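Local structure of extracellular solute-binding protein (Bordetella parapertussis, 3PU5) at residues 4-8 with 251-255; 178-182 with 318-323. The protein probably binds a small solute, perhaps a polyamine as in related periplasmic binding proteins, and hands it to a membrane transporter for uptake. Residues are numbered along the deposited sequence.

Interaction 1: 4-8 with 251-255; sequences ADDHI and KEDLA
Residues 4-8 run from the N-terminal tail into strand 7-12, and residues 251-255 begin helix 252-262. Ala4 and Asp5 have helix-like backbone angles, Asp6 (phi/psi -86/68) centres an inverse gamma turn whose His7 N to Asp5 O hydrogen bond is weak at 3.1 Å, and His7 and Ile8 are extended. Lys251 is the N-cap residue; its O accepts a bond from Ala255 N at 2.9 Å. The nearest CA atoms, of Ile8 and Ala255, are 7.0 Å apart. The CA-to-CB bonds of Lys251 and Leu254 point toward 4-8.

In the apolar part, buried Ile8 (p, t) offers its branched CG2 to the helix, 3.5 Å from Leu254 CB and 4.3 Å from Lys251 CB. Leu254 (m, t) is long enough to bring CD1 up to the turn, 3.9 Å from Asp5 O and 4.0 Å from Asp6 OD1.

Lysine suits the polar part because its methylenes can cover carbonyls while its ammonium continues past them. With chi1-chi4 m, t, t, p, it passes obliquely across the tail, CD 3.5 Å from His7 O and CE 3.0 Å from Asp5 O; NZ hydrogen-bonds weakly to a glycerol probably left from crystallisation.

The helix's first turn thus rests on the Ile8 side chain of a strand whose backbone pairs with strand 36-41. The chemistry implies apolar Ile8-Leu254 cohesion plus a close approach of the polarised Lys251 CE to the Asp5 carbonyl.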
ATOM      1  N   ALA A   4     -25.698   1.610  25.153  1.00 20.00           N
ATOM      2  CA  ALA A   4     -24.473   1.105  25.718  1.00 20.00           C
ATOM      3  C   ALA A   4     -23.810   0.118  24.784  1.00 20.00           C
ATOM      4  O   ALA A   4     -22.608   0.060  24.725  1.00 35.75           O
ATOM      5  CB  ALA A   4     -24.748   0.452  27.034  1.00 20.00           C
ATOM      6  N   ASP A   5     -24.589  -0.653  24.061  1.00 20.00           N
ATOM      7  CA  ASP A   5     -24.013  -1.613  23.154  1.00 20.00           C
ATOM      8  C   ASP A   5     -23.613  -1.064  21.789  1.00 20.00           C
ATOM      9  O   ASP A   5     -22.875  -1.722  21.102  1.00 28.25           O
ATOM     10  CB  ASP A   5     -24.861  -2.858  23.031  1.00 20.00           C
ATOM     11  CG  ASP A   5     -25.065  -3.552  24.358  1.00 20.00           C
ATOM     12  OD1 ASP A   5     -24.384  -3.200  25.347  1.00 20.00           O
ATOM     13  OD2 ASP A   5     -25.937  -4.407  24.442  1.00 20.00           O
ATOM     14  N   ASP A   6     -24.074   0.145  21.440  1.00 26.43           N
ATOM     15  CA  ASP A   6     -23.767   0.772  20.156  1.00 24.01           C
ATOM     16  C   ASP A   6     -22.453   1.568  20.115  1.00 21.08           C
ATOM     17  O   ASP A   6     -22.423   2.751  19.978  1.00 17.65           O
ATOM     18  CB  ASP A   6     -24.904   1.624  19.697  1.00 29.05           C
ATOM     19  CG  ASP A   6     -26.172   0.864  19.586  1.00 33.01           C
ATOM     20  OD1 ASP A   6     -26.228  -0.135  18.872  1.00 28.85           O
ATOM     21  OD2 ASP A   6     -27.109   1.297  20.262  1.00 33.62           O
ATOM     22  N   HIS A   7     -21.382   0.825  20.210  1.00 19.27           N
ATOM     23  CA  HIS A   7     -20.063   1.320  20.358  1.00 17.14           C
ATOM     24  C   HIS A   7     -19.160   0.236  19.762  1.00 15.82           C
ATOM     25  O   HIS A   7     -19.182  -0.859  20.234  1.00 17.05           O
ATOM     26  CB  HIS A   7     -19.765   1.565  21.841  1.00 18.67           C
ATOM     27  CG  HIS A   7     -18.466   2.242  22.115  1.00 19.09           C
ATOM     28  ND1 HIS A   7     -17.572   2.582  21.137  1.00 16.06           N
ATOM     29  CD2 HIS A   7     -17.914   2.647  23.275  1.00 15.99           C
ATOM     30  CE1 HIS A   7     -16.529   3.158  21.682  1.00 15.83           C
ATOM     31  NE2 HIS A   7     -16.714   3.209  22.977  1.00 16.18           N
ATOM     32  N   ILE A   8     -18.387   0.552  18.737  1.00 14.13           N
ATOM     33  CA  ILE A   8     -17.433  -0.419  18.194  1.00 11.67           C
ATOM     34  C   ILE A   8     -15.976   0.031  18.330  1.00 13.03           C
ATOM     35  O   ILE A   8     -15.681   1.233  18.402  1.00 11.01           O
ATOM     36  CB  ILE A   8     -17.732  -0.822  16.707  1.00 13.51           C
ATOM     37  CG1 ILE A   8     -17.644   0.385  15.760  1.00 13.45           C
ATOM     38  CG2 ILE A   8     -19.071  -1.534  16.595  1.00 12.91           C
ATOM     39  CD1 ILE A   8     -17.730   0.005  14.265  1.00 11.78           C
ATOM     40  N   LYS A 251     -19.044  -7.348  17.620  1.00 16.13           N
ATOM     41  CA  LYS A 251     -20.349  -6.812  17.241  1.00 14.41           C
ATOM     42  C   LYS A 251     -20.431  -6.787  15.721  1.00 15.80           C
ATOM     43  O   LYS A 251     -20.281  -5.735  15.094  1.00 14.08           O
ATOM     44  CB  LYS A 251     -20.546  -5.408  17.819  1.00 16.53           C
ATOM     45  CG  LYS A 251     -20.627  -5.378  19.348  1.00 17.11           C
ATOM     46  CD  LYS A 251     -20.687  -3.956  19.878  1.00 19.70           C
ATOM     47  CE  LYS A 251     -20.884  -3.937  21.393  1.00 21.94           C
ATOM     48  NZ  LYS A 251     -19.633  -4.274  22.095  1.00 20.62           N
ATOM     49  N   GLU A 252     -20.665  -7.962  15.139  1.00 15.97           N
ATOM     50  CA  GLU A 252     -20.422  -8.184  13.717  1.00 15.95           C
ATOM     51  C   GLU A 252     -21.290  -7.345  12.798  1.00 14.63           C
ATOM     52  O   GLU A 252     -20.832  -6.906  11.750  1.00 13.61           O
ATOM     53  CB  GLU A 252     -20.545  -9.672  13.375  1.00 17.36           C
ATOM     54  CG  GLU A 252     -19.527 -10.530  14.112  1.00 16.86           C
ATOM     55  CD  GLU A 252     -19.454 -11.941  13.575  1.00 17.90           C
ATOM     56  OE1 GLU A 252     -20.185 -12.250  12.614  1.00 22.00           O
ATOM     57  OE2 GLU A 252     -18.655 -12.740  14.104  1.00 19.90           O
ATOM     58  N   ASP A 253     -22.537  -7.106  13.192  1.00 15.45           N
ATOM     59  CA  ASP A 253     -23.436  -6.314  12.356  1.00 16.28           C
ATOM     60  C   ASP A 253     -23.059  -4.836  12.340  1.00 12.58           C
ATOM     61  O   ASP A 253     -23.095  -4.192  11.296  1.00 14.03           O
ATOM     62  CB  ASP A 253     -24.897  -6.517  12.765  1.00 19.74           C
ATOM     63  CG  ASP A 253     -25.422  -7.889  12.365  1.00 22.37           C
ATOM     64  OD1 ASP A 253     -24.957  -8.422  11.334  1.00 26.73           O
ATOM     65  OD2 ASP A 253     -26.286  -8.439  13.079  1.00 30.18           O
ATOM     66  N   LEU A 254     -22.678  -4.296  13.488  1.00 12.29           N
ATOM     67  CA  LEU A 254     -22.182  -2.921  13.524  1.00 12.86           C
ATOM     68  C   LEU A 254     -20.851  -2.803  12.763  1.00 11.59           C
ATOM     69  O   LEU A 254     -20.619  -1.837  12.046  1.00 13.56           O
ATOM     70  CB  LEU A 254     -22.009  -2.450  14.967  1.00 13.74           C
ATOM     71  CG  LEU A 254     -23.257  -2.560  15.844  1.00 17.34           C
ATOM     72  CD1 LEU A 254     -23.056  -1.829  17.168  1.00 19.06           C
ATOM     73  CD2 LEU A 254     -24.458  -1.998  15.104  1.00 16.97           C
ATOM     74  N   ALA A 255     -19.984  -3.795  12.937  1.00 11.81           N
ATOM     75  CA  ALA A 255     -18.694  -3.839  12.248  1.00 12.17           C
ATOM     76  C   ALA A 255     -18.871  -3.867  10.726  1.00 12.10           C
ATOM     77  O   ALA A 255     -18.188  -3.134  10.005  1.00 12.22           O
ATOM     78  CB  ALA A 255     -17.889  -5.041  12.719  1.00 11.57           C
TER

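Interaction 2: 178-182 with 318-323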
ATOM      1  N   ILE A 178      16.400 -10.646  -8.734  1.00 12.27           N
ATOM      2  CA  ILE A 178      17.727 -10.314  -8.235  1.00 12.90           C
ATOM      3  C   ILE A 178      18.739 -10.064  -9.365  1.00 14.70           C
ATOM      4  O   ILE A 178      19.574  -9.157  -9.277  1.00 14.29           O
ATOM      5  CB  ILE A 178      18.239 -11.412  -7.281  1.00 17.03           C
ATOM      6  CG1 ILE A 178      17.414 -11.401  -5.980  1.00 17.89           C
ATOM      7  CG2 ILE A 178      19.720 -11.231  -6.993  1.00 17.85           C
ATOM      8  CD1 ILE A 178      17.663 -10.193  -5.079  1.00 15.08           C
ATOM      9  N   ALA A 179      18.665 -10.871 -10.418  1.00 14.25           N
ATOM     10  CA  ALA A 179      19.546 -10.696 -11.565  1.00 17.39           C
ATOM     11  C   ALA A 179      19.366  -9.323 -12.213  1.00 14.44           C
ATOM     12  O   ALA A 179      20.330  -8.726 -12.665  1.00 16.59           O
ATOM     13  CB  ALA A 179      19.319 -11.804 -12.589  1.00 19.99           C
ATOM     14  N   THR A 180      18.128  -8.836 -12.268  1.00 13.97           N
ATOM     15  CA  THR A 180      17.846  -7.506 -12.808  1.00 14.34           C
ATOM     16  C   THR A 180      18.519  -6.437 -11.961  1.00 14.10           C
ATOM     17  O   THR A 180      19.236  -5.583 -12.475  1.00 13.24           O
ATOM     18  CB  THR A 180      16.328  -7.224 -12.867  1.00 12.62           C
ATOM     19  OG1 THR A 180      15.709  -8.156 -13.760  1.00 15.52           O
ATOM     20  CG2 THR A 180      16.056  -5.829 -13.379  1.00 12.42           C
ATOM     21  N   LEU A 181      18.293  -6.494 -10.653  1.00 12.61           N
ATOM     22  CA  LEU A 181      18.868  -5.509  -9.744  1.00 13.13           C
ATOM     23  C   LEU A 181      20.390  -5.581  -9.752  1.00 13.93           C
ATOM     24  O   LEU A 181      21.086  -4.564  -9.624  1.00 11.81           O
ATOM     25  CB  LEU A 181      18.328  -5.716  -8.328  1.00 12.07           C
ATOM     26  CG  LEU A 181      18.820  -4.730  -7.271  1.00 13.57           C
ATOM     27  CD1 LEU A 181      18.380  -3.302  -7.616  1.00 10.79           C
ATOM     28  CD2 LEU A 181      18.293  -5.148  -5.909  1.00 12.28           C
ATOM     29  N   GLU A 182      20.908  -6.791  -9.920  1.00 13.44           N
ATOM     30  CA  GLU A 182      22.350  -6.986  -9.959  1.00 16.96           C
ATOM     31  C   GLU A 182      22.959  -6.229 -11.140  1.00 13.71           C
ATOM     32  O   GLU A 182      24.068  -5.721 -11.045  1.00 14.53           O
ATOM     33  CB  GLU A 182      22.691  -8.475 -10.038  1.00 16.44           C
ATOM     34  CG  GLU A 182      24.168  -8.761  -9.915  1.00 23.84           C
ATOM     35  CD  GLU A 182      24.462 -10.238  -9.721  1.00 30.90           C
ATOM     36  OE1 GLU A 182      23.624 -11.074 -10.121  1.00 31.06           O
ATOM     37  OE2 GLU A 182      25.532 -10.559  -9.165  1.00 39.48           O
ATOM     38  N   LEU A 318      19.297 -14.641  -1.630  1.00 23.78           N
ATOM     39  CA  LEU A 318      19.814 -14.227  -2.938  1.00 23.69           C
ATOM     40  C   LEU A 318      20.332 -12.795  -2.898  1.00 24.51           C
ATOM     41  O   LEU A 318      21.382 -12.485  -3.470  1.00 25.92           O
ATOM     42  CB  LEU A 318      18.729 -14.339  -4.006  1.00 24.14           C
ATOM     43  CG  LEU A 318      18.508 -15.700  -4.657  1.00 26.91           C
ATOM     44  CD1 LEU A 318      17.551 -15.547  -5.818  1.00 26.47           C
ATOM     45  CD2 LEU A 318      19.833 -16.289  -5.132  1.00 30.26           C
ATOM     46  N   TRP A 319      19.581 -11.926  -2.228  1.00 20.16           N
ATOM     47  CA  TRP A 319      19.987 -10.538  -2.042  1.00 22.56           C
ATOM     48  C   TRP A 319      21.350 -10.491  -1.352  1.00 26.12           C
ATOM     49  O   TRP A 319      22.296  -9.909  -1.875  1.00 25.34           O
ATOM     50  CB  TRP A 319      18.927  -9.779  -1.233  1.00 19.01           C
ATOM     51  CG  TRP A 319      19.225  -8.326  -0.931  1.00 20.18           C
ATOM     52  CD1 TRP A 319      20.095  -7.846   0.007  1.00 24.81           C
ATOM     53  CD2 TRP A 319      18.612  -7.172  -1.532  1.00 17.87           C
ATOM     54  NE1 TRP A 319      20.081  -6.473   0.013  1.00 23.37           N
ATOM     55  CE2 TRP A 319      19.178  -6.032  -0.921  1.00 20.37           C
ATOM     56  CE3 TRP A 319      17.656  -6.992  -2.536  1.00 16.82           C
ATOM     57  CZ2 TRP A 319      18.810  -4.727  -1.274  1.00 16.58           C
ATOM     58  CZ3 TRP A 319      17.290  -5.697  -2.886  1.00 17.28           C
ATOM     59  CH2 TRP A 319      17.865  -4.584  -2.255  1.00 15.92           C
ATOM     60  N   ASN A 320      21.459 -11.123  -0.189  1.00 28.66           N
ATOM     61  CA  ASN A 320      22.704 -11.082   0.576  1.00 27.90           C
ATOM     62  C   ASN A 320      23.864 -11.665  -0.221  1.00 27.86           C
ATOM     63  O   ASN A 320      25.027 -11.398   0.066  1.00 30.47           O
ATOM     64  CB  ASN A 320      22.542 -11.808   1.914  1.00 26.91           C
ATOM     65  CG  ASN A 320      21.584 -11.092   2.853  1.00 31.30           C
ATOM     66  OD1 ASN A 320      21.431  -9.870   2.792  1.00 32.12           O
ATOM     67  ND2 ASN A 320      20.930 -11.852   3.728  1.00 31.74           N
ATOM     68  N   LYS A 321      23.535 -12.434  -1.249  1.00 27.48           N
ATOM     69  CA  LYS A 321      24.543 -13.150  -2.012  1.00 26.84           C
ATOM     70  C   LYS A 321      25.066 -12.369  -3.220  1.00 33.43           C
ATOM     71  O   LYS A 321      26.280 -12.322  -3.468  1.00 29.66           O
ATOM     72  CB  LYS A 321      23.964 -14.484  -2.475  1.00 28.04           C
ATOM     73  CG  LYS A 321      24.986 -15.587  -2.576  1.00 29.56           C
ATOM     74  CD  LYS A 321      24.437 -16.873  -1.998  1.00 28.74           C
ATOM     75  CE  LYS A 321      23.238 -17.361  -2.784  1.00 31.91           C
ATOM     76  NZ  LYS A 321      22.907 -18.779  -2.441  1.00 34.14           N
ATOM     77  N   ARG A 322      24.116 -11.765  -3.911  1.00 26.86           N
ATOM     78  CA  ARG A 322      24.357 -11.006  -5.056  1.00 29.63           C
ATOM     79  C   ARG A 322      24.214  -9.478  -4.974  1.00 29.69           C
ATOM     80  O   ARG A 322      24.666  -8.850  -5.857  1.00 35.50           O
ATOM     81  CB  ARG A 322      23.601 -11.622  -6.189  1.00 30.44           C
ATOM     82  CG  ARG A 322      23.925 -13.063  -6.294  1.00 32.65           C
ATOM     83  CD  ARG A 322      22.834 -13.843  -6.826  1.00 33.07           C
ATOM     84  NE  ARG A 322      22.538 -13.347  -8.136  1.00 38.51           N
ATOM     85  CZ  ARG A 322      22.198 -14.058  -9.202  1.00 40.16           C
ATOM     86  NH1 ARG A 322      22.081 -15.374  -9.128  1.00 41.74           N
ATOM     87  NH2 ARG A 322      21.948 -13.428 -10.343  1.00 31.96           N
ATOM     88  N   ILE A 323      23.625  -8.906  -3.927  1.00 27.45           N
ATOM     89  CA  ILE A 323      23.397  -7.480  -3.826  1.00 26.22           C
ATOM     90  C   ILE A 323      24.233  -6.782  -2.775  1.00 31.17           C
ATOM     91  O   ILE A 323      25.042  -5.933  -3.090  1.00 28.66           O
ATOM     92  CB  ILE A 323      21.924  -7.126  -3.611  1.00 19.79           C
ATOM     93  CG1 ILE A 323      21.076  -7.722  -4.698  1.00 19.09           C
ATOM     94  CG2 ILE A 323      21.712  -5.640  -3.617  1.00 18.68           C
ATOM     95  CD1 ILE A 323      21.521  -7.488  -5.978  1.00 16.91           C
TER
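Ile178 spreads over the side of helix 305-322 near its C-terminal end: its CG1 lies 3.8 Å from Leu318 CB, and its CD1 is 3.8 Å from Trp319 CA and 4.2 Å from Ile323 CG1. A branched aliphatic chain suits this place because, with CG2 3.7 Å from Arg322 NE, it touches four residues at once. One turn on, Leu181 continues the apolar seam, with CD2 only 3.2 Å from Trp319 CZ3, a tight approach oblique to the ring, and 4.0 Å from Ile323 CG1. Trp319 and Ile323 suit this buried side, offering a broad ring and a branched chain to the leucine.

The polar margin is closed by Glu182 and Arg322. Arg322 NH2 donates to Glu182 OE1 at 2.9 Å in a salt bridge, and its NE adds a weak hydrogen bond of 3.2 Å to the same OE1. That oxygen lies near the guanidinium plane, where the N-H groups point. Arg322 NH2 also lies 3.8 Å from Ala179 CB; the small alanine lets the guanidinium come close. Through NH1, Arg322 has a second acidic partner in Glu175.

The helical segments form a near-parallel pair, crossing at -29° with axes 10.4 Å apart at closest approach, and bury 423 Å². The pair seats the end of the C-terminal helix 305-322 on helix 174-184, beside the parallel strands 145-148 and 188-192. Leu160 of helix 156-167 touches both Leu181 and Trp319, while from strand 188-192 Ile188 meets Leu181, and Phe191 meets Ile323 and sets its ring edge-to-face with Trp319.

Overall arrangement
From the N terminus, the chain leaves residues 4-8 for strand 7-12 and returns to them at 251-255, so interaction 1 closes a loop of 242 intervening residues. Inside that loop lies 178-182, whose partner 318-323 comes only near the C-terminal end; interaction 2 spans 135 residues, and the two closures cross rather than nest. The centres of interaction 1 and interaction 2 are about 49 Å apart, on opposite sides of the chain's centre. Interaction 1 joins the first strand to helix 252-262, and interaction 2 lays the last helix, 305-322, on helix 174-184. The two ends of the chain are thus tied down far apart, consistent with the elongated two-lobed fold of periplasmic binding proteins.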